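Local coordinates for lipase C (Serratia marcescens, PDB 5NEN), which probably serves as the periplasmic adaptor (membrane fusion protein) of a type I secretion system that exports lipase across the cell envelope, at residues Q88-L93 and P113-V118; R98-R103 and T246-T251. One frame throughout, in Å; residues are numbered along the deposited sequence.

Interaction 1 of 2, residues Q88-L93 and P113-V118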
# COMPACT_ATOMS: atom_id res chain seq x y z
N GLN A 88 10.84 -16.78 12.04
CA GLN A 88 10.87 -15.35 11.79
C GLN A 88 11.62 -15.05 10.49
O GLN A 88 11.15 -14.29 9.61
CB GLN A 88 11.48 -14.65 12.99
CG GLN A 88 10.79 -15.17 14.21
CD GLN A 88 11.23 -14.52 15.49
OE1 GLN A 88 11.15 -13.30 15.62
NE2 GLN A 88 11.68 -15.33 16.45
N TYR A 89 12.75 -15.72 10.35
CA TYR A 89 13.57 -15.61 9.17
C TYR A 89 12.73 -15.90 7.94
O TYR A 89 12.72 -15.12 6.97
CB TYR A 89 14.73 -16.58 9.25
CG TYR A 89 15.72 -16.44 8.13
CD1 TYR A 89 16.15 -15.19 7.70
CD2 TYR A 89 16.26 -17.56 7.50
CE1 TYR A 89 17.08 -15.05 6.67
CE2 TYR A 89 17.17 -17.44 6.47
CZ TYR A 89 17.58 -16.19 6.06
OH TYR A 89 18.49 -16.08 5.04
N TYR A 90 12.00 -17.00 7.99
CA TYR A 90 11.18 -17.41 6.86
C TYR A 90 10.16 -16.32 6.55
O TYR A 90 9.82 -16.10 5.36
CB TYR A 90 10.50 -18.75 7.14
CG TYR A 90 11.47 -19.92 7.17
CD1 TYR A 90 12.66 -19.88 6.47
CD2 TYR A 90 11.19 -21.06 7.92
CE1 TYR A 90 13.54 -20.96 6.50
CE2 TYR A 90 12.08 -22.14 7.97
CZ TYR A 90 13.24 -22.09 7.25
OH TYR A 90 14.12 -23.17 7.29
N THR A 91 9.70 -15.62 7.59
CA THR A 91 8.67 -14.62 7.30
C THR A 91 9.28 -13.45 6.53
O THR A 91 8.73 -12.96 5.51
CB THR A 91 7.96 -14.11 8.57
OG1 THR A 91 7.50 -15.21 9.36
CG2 THR A 91 6.76 -13.31 8.16
N THR A 92 10.45 -13.01 6.99
CA THR A 92 11.08 -11.92 6.27
C THR A 92 11.44 -12.37 4.86
O THR A 92 11.29 -11.58 3.94
CB THR A 92 12.31 -11.42 6.98
OG1 THR A 92 13.13 -12.54 7.28
CG2 THR A 92 11.90 -10.76 8.27
N LEU A 93 11.89 -13.61 4.66
CA LEU A 93 12.21 -14.08 3.30
C LEU A 93 11.03 -13.94 2.37
O LEU A 93 11.18 -13.48 1.23
CB LEU A 93 12.68 -15.53 3.29
CG LEU A 93 14.10 -15.66 3.81
CD1 LEU A 93 14.58 -17.06 3.71
CD2 LEU A 93 14.94 -14.77 2.95
N PRO A 113 14.94 -19.77 -2.85
CA PRO A 113 14.93 -21.23 -2.91
C PRO A 113 14.90 -21.85 -1.52
O PRO A 113 14.38 -22.96 -1.38
CB PRO A 113 16.24 -21.56 -3.63
CG PRO A 113 16.51 -20.37 -4.46
CD PRO A 113 16.03 -19.18 -3.65
N ILE A 114 15.41 -21.15 -0.51
CA ILE A 114 15.31 -21.70 0.84
C ILE A 114 13.88 -21.99 1.20
O ILE A 114 13.54 -23.08 1.64
CB ILE A 114 15.85 -20.78 1.93
CG1 ILE A 114 17.30 -20.47 1.69
CG2 ILE A 114 15.74 -21.47 3.27
CD1 ILE A 114 17.53 -19.08 1.40
N LEU A 115 13.05 -20.97 0.98
CA LEU A 115 11.64 -21.04 1.26
C LEU A 115 11.04 -22.21 0.49
O LEU A 115 10.19 -22.95 1.00
CB LEU A 115 10.97 -19.74 0.85
CG LEU A 115 10.88 -18.70 1.93
CD1 LEU A 115 10.18 -17.46 1.38
CD2 LEU A 115 10.17 -19.23 3.15
N ASP A 116 11.52 -22.39 -0.74
CA ASP A 116 11.01 -23.44 -1.60
C ASP A 116 11.26 -24.78 -0.89
O ASP A 116 10.32 -25.54 -0.59
CB ASP A 116 11.72 -23.37 -2.95
CG ASP A 116 11.20 -24.36 -3.93
OD1 ASP A 116 10.13 -24.95 -3.67
OD2 ASP A 116 11.88 -24.59 -4.95
N ALA A 117 12.50 -24.97 -0.46
CA ALA A 117 12.93 -26.22 0.14
C ALA A 117 12.12 -26.59 1.39
O ALA A 117 11.98 -27.77 1.72
CB ALA A 117 14.40 -26.13 0.48
N VAL A 118 11.59 -25.60 2.10
CA VAL A 118 10.78 -25.91 3.26
C VAL A 118 9.35 -25.42 3.06
O VAL A 118 8.67 -25.03 4.03
CB VAL A 118 11.37 -25.30 4.56
CG1 VAL A 118 12.80 -25.75 4.74
CG2 VAL A 118 11.33 -23.79 4.51
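Tyr90 and Leu115 bring their CA atoms to 6.7 Å where the short helix 113-117 crosses residues 88-93 of the long helix 76-103, the axes of the two segments 10.2 Å apart at their closest with 124° between their N-to-C directions. The Tyr90 ring is the main surface offered to the short helix. Val118, the first residue to leave helical backbone angles after Ala117, lays its CG2 over one face of that ring, 4.0 Å from the centroid and 21° off the ring normal, a CH-pi contact displaced toward the hydroxyl end, CZ being the nearest ring atom. Val118 chi1 of -56° puts CG1 beside the backbone N, which leaves CG2, the branch over the ring, between N and the carbonyl carbon; CG1 lies near Tyr90 OH. Tyr90 CE1 lies 3.9 Å from Ile114 CG2, the two side chains crossing at about a right angle. Leu115 reaches in with both methyls: CD2 lies 3.8 Å from the carbonyl oxygen Tyr90 O and also touches Tyr90 CB, whereas CD1 packs against Leu93 CB at 3.7 Å. Leu93 puts CD1 over one face of the Tyr89 ring within its own helix. Val124, on helix 122-190, touches Tyr90, Leu115 and Val118, so a third helix adjoins the same apolar cluster. On another side of helix 76-103, Phe158 of the second subunit packs against Thr91. The contact thus fastens the short helix, which follows the loop after residue 103, to the helix that precedes it in the AprE-like helical region. The side-chain packing is apolar, methyls also resting near Tyr90 O and Tyr90 OH; with no hydrogen bond joining the segments, the attachment relies on dispersion and the CH-pi contact.

Interaction 2 of 2, residues R98-R103 and T246-T251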
# COMPACT_ATOMS: atom_id res chain seq x y z
N ARG A 98 8.66 -10.46 -1.94
CA ARG A 98 7.61 -9.55 -2.43
C ARG A 98 8.17 -8.18 -2.74
O ARG A 98 7.95 -7.65 -3.83
CB ARG A 98 6.44 -9.43 -1.45
CG ARG A 98 5.55 -8.24 -1.72
CD ARG A 98 4.31 -8.25 -0.82
NE ARG A 98 4.58 -7.77 0.54
CZ ARG A 98 4.71 -6.49 0.87
NH1 ARG A 98 4.64 -5.53 -0.05
NH2 ARG A 98 4.95 -6.16 2.13
N LEU A 99 8.91 -7.60 -1.80
CA LEU A 99 9.41 -6.26 -2.01
C LEU A 99 10.32 -6.19 -3.24
O LEU A 99 10.18 -5.27 -4.02
CB LEU A 99 10.13 -5.75 -0.77
CG LEU A 99 9.07 -5.48 0.29
CD1 LEU A 99 9.66 -4.88 1.55
CD2 LEU A 99 8.03 -4.56 -0.27
N LEU A 100 11.21 -7.16 -3.43
CA LEU A 100 12.08 -7.15 -4.60
C LEU A 100 11.28 -7.11 -5.87
O LEU A 100 11.55 -6.31 -6.77
CB LEU A 100 12.94 -8.38 -4.64
CG LEU A 100 14.06 -8.43 -3.64
CD1 LEU A 100 14.83 -9.74 -3.86
CD2 LEU A 100 14.93 -7.19 -3.80
N ALA A 101 10.26 -7.97 -5.94
CA ALA A 101 9.43 -7.92 -7.13
C ALA A 101 8.77 -6.55 -7.24
O ALA A 101 8.75 -5.97 -8.32
CB ALA A 101 8.38 -9.02 -7.12
N GLU A 102 8.29 -5.97 -6.15
CA GLU A 102 7.56 -4.72 -6.32
C GLU A 102 8.51 -3.60 -6.72
O GLU A 102 8.14 -2.67 -7.40
CB GLU A 102 6.77 -4.31 -5.06
CG GLU A 102 5.86 -5.32 -4.44
CD GLU A 102 4.81 -4.62 -3.56
OE1 GLU A 102 4.56 -3.41 -3.79
OE2 GLU A 102 4.26 -5.23 -2.61
N ARG A 103 9.74 -3.70 -6.25
CA ARG A 103 10.76 -2.73 -6.58
C ARG A 103 11.10 -2.75 -8.07
O ARG A 103 11.24 -1.70 -8.71
CB ARG A 103 12.02 -2.97 -5.78
CG ARG A 103 13.08 -2.04 -6.23
CD ARG A 103 14.30 -2.09 -5.40
NE ARG A 103 15.09 -3.24 -5.79
CZ ARG A 103 16.26 -3.54 -5.24
NH1 ARG A 103 16.76 -2.72 -4.31
NH2 ARG A 103 16.91 -4.63 -5.63
N THR A 246 12.41 1.81 0.94
CA THR A 246 12.57 1.91 2.38
C THR A 246 12.26 0.60 3.06
O THR A 246 13.11 0.02 3.73
CB THR A 246 11.66 2.98 2.99
OG1 THR A 246 11.95 4.25 2.39
CG2 THR A 246 11.91 3.08 4.48
N GLN A 247 11.05 0.11 2.82
CA GLN A 247 10.55 -1.10 3.44
C GLN A 247 11.51 -2.24 3.16
O GLN A 247 11.81 -3.03 4.07
CB GLN A 247 9.18 -1.42 2.87
CG GLN A 247 8.15 -0.31 3.02
CD GLN A 247 6.78 -0.86 3.29
OE1 GLN A 247 6.62 -2.02 3.72
NE2 GLN A 247 5.76 -0.04 3.04
N LEU A 248 12.01 -2.33 1.93
CA LEU A 248 12.99 -3.35 1.59
C LEU A 248 14.23 -3.19 2.48
O LEU A 248 14.83 -4.18 2.94
CB LEU A 248 13.44 -3.29 0.14
CG LEU A 248 14.52 -4.36 -0.16
CD1 LEU A 248 14.04 -5.75 0.19
CD2 LEU A 248 15.08 -4.35 -1.58
N ALA A 249 14.66 -1.94 2.67
CA ALA A 249 15.84 -1.74 3.50
C ALA A 249 15.57 -2.32 4.89
O ALA A 249 16.44 -2.99 5.48
CB ALA A 249 16.20 -0.28 3.58
N GLN A 250 14.35 -2.08 5.37
CA GLN A 250 13.95 -2.57 6.69
C GLN A 250 14.04 -4.08 6.75
O GLN A 250 14.62 -4.69 7.67
CB GLN A 250 12.54 -2.13 7.02
CG GLN A 250 12.23 -2.29 8.47
CD GLN A 250 13.41 -1.88 9.34
OE1 GLN A 250 13.81 -0.71 9.34
NE2 GLN A 250 13.96 -2.82 10.10
N THR A 251 13.46 -4.69 5.74
CA THR A 251 13.48 -6.13 5.66
C THR A 251 14.90 -6.65 5.61
O THR A 251 15.19 -7.63 6.25
CB THR A 251 12.68 -6.58 4.47
OG1 THR A 251 11.29 -6.52 4.83
CG2 THR A 251 13.04 -8.01 4.10
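Leu99 and Leu248 form the apolar centre of this contact, their CA atoms 5.9 Å apart on helical segments whose axes approach to 9.6 Å at 152°, close to antiparallel. Leu99 CD1 presses against the backbone of the facing helix, 3.5 Å from Leu248 N, and also meets Gln247 CB; farther along, Thr251 OG1 lies 4.0 Å from the same methyl. Leu248 answers with two branches: CD1 reaches Leu99 CB, while Leu248 CD2 meets Leu100 CD2 at 3.6 Å.

The charged groups take part differently. The Arg103 chain bends at chi3 (80°), which turns NE out of line; the guanidinium beyond it has Leu248 CD2 over one face, offset toward the rim and nearest NH1, an apolar contact made by a charged group. Arg98 pairs within its own helix: Arg98 NH1 forms a salt bridge with Glu102 OE2 at 2.6 Å, with an N-H...O angle of 147°, the acceptor lying in the guanidinium plane but the donor standing above the carboxylate plane. Glu102 OE1 has further partners in Arg138 of helix 122-190 and Tyr240 of helix 195-270, tying three helices together beside the leucines. This antiparallel pairing, with a leucine centre and charged groups at its flanks, is consistent with coiled-coil-like packing in the long alpha-helical hairpin region expected of an AprE-like membrane fusion protein.

Both contacts use helix 76-103 and lie within the AprE-like hairpin region, their centres 15 Å apart. Interaction 1 joins it to the short helix 113-117, a neighbour in sequence, across a steep crossing; interaction 2 joins it to the distant helix 195-270, nearly antiparallel. Each is partly buried, with exposed residues at its margin, but the centre of interaction 2 lies about 3 Å from the centre of the chain in space, that of interaction 1 about 16 Å. Interaction 1 centres on an aromatic ring, whereas interaction 2 centres on leucines and adds an arginine face and a neighbouring charge network. They meet where Thr92 O packs against Thr251 CG2, and helix 122-190 borders both.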